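Beta-glucosidase (Saccharopolyspora erythraea D, PDB 5M6G) probably hydrolyses terminal, non-reducing beta-D-glucosyl residues with release of beta-D-glucose, as a metal-binding member of glycosyl hydrolase family 3. Local coordinates at residues 263-266 / 267-270; 209-212 / 213-217. All coordinates share one frame; numbering follows the deposited sequence.

Overall arrangement
Interactions 1 and 2 are the C-terminal ends of two helices, 261-268 and 209-215, in the TIM-barrel-type N-terminal domain, with centres about 11 Å apart. Each helix is left through a glycine with positive phi, Gly270 and Gly216, yet their surroundings differ. Residues 209-217 are mostly buried, the polar groups of Ser209, Thr212 and Gln215 bonding inside the protein, with Glu217 at the surface. Residues 263-270 are only partly buried: Phe263 and Ala266 face inward, while a carboxylate, a water and a guanidinium meet on another side. The two ends are tied together by Arg269 NH1 to Thr212 OG1 and Gly270 O to Gln215 NE2, both probable hydrogen bonds of 2.8 Å.

Interaction 1. Residues 263-266 / 267-270; sequences FREA and IARG
Phe263 O accepts the amide of Ile267 at 2.9 Å, the first of three consecutive i to i+4 backbone bonds; Ala268 N to Arg264 O and Arg269 N to Glu265 O follow, the last the most bent, with an N-H...O angle of 148°. Aliphatic carbons pack against two of the same carbonyl oxygens. With CG1 beside its own backbone N (chi1 -68°), Ile267 lays CG1 3.2 Å from Phe263 O, and CD1 also touches that oxygen, at 3.4 Å. Arg269 likewise passes CG by Glu265 O at 3.5 Å before its chain runs out extended to NE.

The charged pair meets through water. Glu265 OE1 lies 4.3 Å from Arg269 NE, too far for a salt bridge; one water donates to Glu265 OE1 and accepts from Arg269 NH2 at 2.8 Å, lying in the plane of the guanidinium at its edge. On the same group NH1 bonds to Thr212, and NE makes a weak bond to Thr208 OG1. Inward, Phe263 meets Tyr233 edge-to-face, and both Phe263 and Ala266 pack on Ala230 of strand 229-233, which carries the sorbitol-binding Lys231. Gly270, at phi 91°, completes a Schellman motif, the C-terminal cap of helix 261-268 in the TIM-barrel-type domain.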
loop_
_atom_site.group_PDB
_atom_site.type_symbol
_atom_site.label_atom_id
_atom_site.label_comp_id
_atom_site.label_asym_id
_atom_site.label_seq_id
_atom_site.Cartn_x
_atom_site.Cartn_y
_atom_site.Cartn_z
ATOM N N PHE A 263 3.643 -7.590 12.487
ATOM C CA PHE A 263 3.916 -8.838 11.782
ATOM C C PHE A 263 3.362 -10.036 12.543
ATOM O O PHE A 263 2.793 -10.947 11.934
ATOM C CB PHE A 263 5.416 -8.986 11.535
ATOM C CG PHE A 263 5.917 -8.078 10.462
ATOM C CD1 PHE A 263 5.706 -8.394 9.120
ATOM C CD2 PHE A 263 6.524 -6.870 10.790
ATOM C CE1 PHE A 263 6.145 -7.532 8.117
ATOM C CE2 PHE A 263 6.954 -5.997 9.804
ATOM C CZ PHE A 263 6.759 -6.325 8.461
ATOM N N ARG A 264 3.508 -10.047 13.872
ATOM C CA ARG A 264 2.950 -11.131 14.678
ATOM C C ARG A 264 1.443 -11.246 14.473
ATOM O O ARG A 264 0.911 -12.346 14.283
ATOM C CB ARG A 264 3.277 -10.894 16.159
ATOM C CG ARG A 264 3.327 -12.134 17.019
ATOM C CD ARG A 264 3.565 -11.783 18.496
ATOM N NE ARG A 264 4.883 -11.207 18.760
ATOM C CZ ARG A 264 5.965 -11.932 19.022
ATOM N NH1 ARG A 264 5.877 -13.257 19.041
ATOM N NH2 ARG A 264 7.132 -11.347 19.267
ATOM N N GLU A 265 0.735 -10.108 14.514
ATOM C CA GLU A 265 -0.710 -10.113 14.301
ATOM C C GLU A 265 -1.076 -10.573 12.895
ATOM O O GLU A 265 -2.066 -11.290 12.707
ATOM C CB GLU A 265 -1.290 -8.720 14.551
ATOM C CG GLU A 265 -1.766 -8.504 15.975
ATOM C CD GLU A 265 -2.932 -9.403 16.327
ATOM O OE1 GLU A 265 -4.043 -9.168 15.800
ATOM O OE2 GLU A 265 -2.728 -10.347 17.123
ATOM N N ALA A 266 -0.327 -10.127 11.887
ATOM C CA ALA A 266 -0.644 -10.546 10.522
ATOM C C ALA A 266 -0.466 -12.049 10.378
ATOM O O ALA A 266 -1.279 -12.723 9.740
ATOM C CB ALA A 266 0.228 -9.795 9.517
ATOM N N ILE A 267 0.576 -12.596 11.009
ATOM C CA ILE A 267 0.805 -14.038 10.979
ATOM C C ILE A 267 -0.327 -14.778 11.688
ATOM O O ILE A 267 -0.820 -15.798 11.198
ATOM C CB ILE A 267 2.180 -14.351 11.595
ATOM C CG1 ILE A 267 3.287 -13.822 10.675
ATOM C CG2 ILE A 267 2.342 -15.847 11.865
ATOM C CD1 ILE A 267 4.661 -13.773 11.334
ATOM N N ALA A 268 -0.771 -14.267 12.840
ATOM C CA ALA A 268 -1.899 -14.882 13.538
ATOM C C ALA A 268 -3.152 -14.915 12.673
ATOM O O ALA A 268 -3.948 -15.859 12.765
ATOM C CB ALA A 268 -2.182 -14.134 14.843
ATOM N N ARG A 269 -3.350 -13.901 11.826
ATOM C CA ARG A 269 -4.480 -13.890 10.906
ATOM C C ARG A 269 -4.266 -14.775 9.691
ATOM O O ARG A 269 -5.183 -14.901 8.869
ATOM C CB ARG A 269 -4.780 -12.462 10.447
ATOM C CG ARG A 269 -5.394 -11.608 11.523
ATOM C CD ARG A 269 -5.575 -10.178 11.037
ATOM N NE ARG A 269 -6.130 -9.325 12.080
ATOM C CZ ARG A 269 -7.430 -9.220 12.332
ATOM N NH1 ARG A 269 -8.303 -9.919 11.615
ATOM N NH2 ARG A 269 -7.855 -8.421 13.295
ATOM N N GLY A 270 -3.094 -15.388 9.555
ATOM C CA GLY A 270 -2.847 -16.302 8.460
ATOM C C GLY A 270 -2.262 -15.680 7.216
ATOM O O GLY A 270 -2.412 -16.256 6.137
HETATM O O HOH W 1 -5.581 -7.626 14.661
#

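Interaction 2. Residues 209-212 / 213-217; sequences SAVT and GLQGE
Val211 and Gln215, one turn apart, lie side by side and point the same way. Val211 carries CG1 anti to its backbone N (chi1 173°), and this methyl comes within 4.0 Å of Gln215 NE2, touching the amide end alongside. Gln215 starts with CG beside its own N, which lays CG 3.4 Å from Val211 O; beyond CG the chain is extended, carrying the amide alongside the valine methyl. There both ends of the amide are used: NE2 is held by Gly270, and OE1 accepts from the backbone N of Gly272 and of Ala228. Three bonds to separate backbone groups should fix the rotation of this buried amide.

Leu214 repeats the pattern one residue earlier, its CG 3.4 Å from Ala210 O, with CD1 also near that oxygen, at 3.6 Å. The backbone is the last part of helix 209-215 in the TIM-barrel-type domain of family 3 enzymes: Gly213, Leu214 and Gln215 each donate to the carbonyl four residues back, Gln215 N to Val211 O at 2.9 Å. Gly216 N still reaches Thr212 O, but weakly, with an N-H...O angle of 128°, and this glycine turns the chain out of the helix with phi 77°.

The side chain of Thr212 touches Gln159 of helix 155-170, and its hydroxyl is taken up by Arg269. Ser209 bonds through OG to Pro155 O, and its side chain also packs on Val158 and Gln159 of helix 155-170.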
loop_
_atom_site.group_PDB
_atom_site.type_symbol
_atom_site.label_atom_id
_atom_site.label_comp_id
_atom_site.label_asym_id
_atom_site.label_seq_id
_atom_site.Cartn_x
_atom_site.Cartn_y
_atom_site.Cartn_z
ATOM N N SER A 209 -6.338 -6.453 10.079
ATOM C CA SER A 209 -7.618 -6.932 9.577
ATOM C C SER A 209 -7.712 -6.825 8.054
ATOM O O SER A 209 -8.518 -7.533 7.442
ATOM C CB SER A 209 -8.751 -6.147 10.244
ATOM O OG SER A 209 -8.761 -4.811 9.781
ATOM N N ALA A 210 -6.901 -5.965 7.428
ATOM C CA ALA A 210 -6.810 -5.957 5.968
ATOM C C ALA A 210 -6.452 -7.335 5.427
ATOM O O ALA A 210 -6.915 -7.727 4.345
ATOM C CB ALA A 210 -5.773 -4.934 5.509
ATOM N N VAL A 211 -5.616 -8.080 6.160
ATOM C CA VAL A 211 -5.222 -9.424 5.731
ATOM C C VAL A 211 -6.441 -10.333 5.671
ATOM O O VAL A 211 -6.631 -11.102 4.714
ATOM C CB VAL A 211 -4.159 -9.999 6.685
ATOM C CG1 VAL A 211 -3.862 -11.474 6.338
ATOM C CG2 VAL A 211 -2.885 -9.170 6.633
ATOM N N THR A 212 -7.265 -10.281 6.715
ATOM C CA THR A 212 -8.444 -11.132 6.780
ATOM C C THR A 212 -9.424 -10.790 5.669
ATOM O O THR A 212 -10.065 -11.682 5.101
ATOM C CB THR A 212 -9.100 -10.991 8.151
ATOM O OG1 THR A 212 -8.124 -11.275 9.164
ATOM C CG2 THR A 212 -10.285 -11.933 8.285
ATOM N N GLY A 213 -9.538 -9.506 5.328
ATOM C CA GLY A 213 -10.419 -9.122 4.234
ATOM C C GLY A 213 -9.914 -9.625 2.893
ATOM O O GLY A 213 -10.671 -10.197 2.103
ATOM N N LEU A 214 -8.622 -9.423 2.625
ATOM C CA LEU A 214 -8.041 -9.845 1.354
ATOM C C LEU A 214 -8.126 -11.356 1.185
ATOM O O LEU A 214 -8.526 -11.855 0.126
ATOM C CB LEU A 214 -6.584 -9.375 1.277
ATOM C CG LEU A 214 -6.312 -7.897 0.972
ATOM C CD1 LEU A 214 -4.893 -7.524 1.372
ATOM C CD2 LEU A 214 -6.527 -7.646 -0.518
ATOM N N GLN A 215 -7.748 -12.104 2.226
ATOM C CA GLN A 215 -7.590 -13.549 2.106
ATOM C C GLN A 215 -8.857 -14.322 2.427
ATOM O O GLN A 215 -9.025 -15.447 1.938
ATOM C CB GLN A 215 -6.469 -14.044 3.031
ATOM C CG GLN A 215 -5.144 -13.405 2.748
ATOM C CD GLN A 215 -3.975 -14.142 3.380
ATOM O OE1 GLN A 215 -2.834 -14.001 2.935
ATOM N NE2 GLN A 215 -4.248 -14.921 4.426
ATOM N N GLY A 216 -9.746 -13.756 3.231
ATOM C CA GLY A 216 -10.732 -14.545 3.933
ATOM C C GLY A 216 -10.083 -15.240 5.115
ATOM O O GLY A 216 -8.873 -15.171 5.332
ATOM N N GLU A 217 -10.912 -15.919 5.908
ATOM C CA GLU A 217 -10.386 -16.640 7.064
ATOM C C GLU A 217 -9.367 -17.692 6.640
ATOM O O GLU A 217 -8.339 -17.880 7.297
ATOM C CB GLU A 217 -11.528 -17.298 7.829
ATOM C CG GLU A 217 -11.093 -18.010 9.087
ATOM C CD GLU A 217 -12.191 -18.881 9.650
ATOM O OE1 GLU A 217 -12.021 -19.390 10.776
ATOM O OE2 GLU A 217 -13.223 -19.056 8.959
#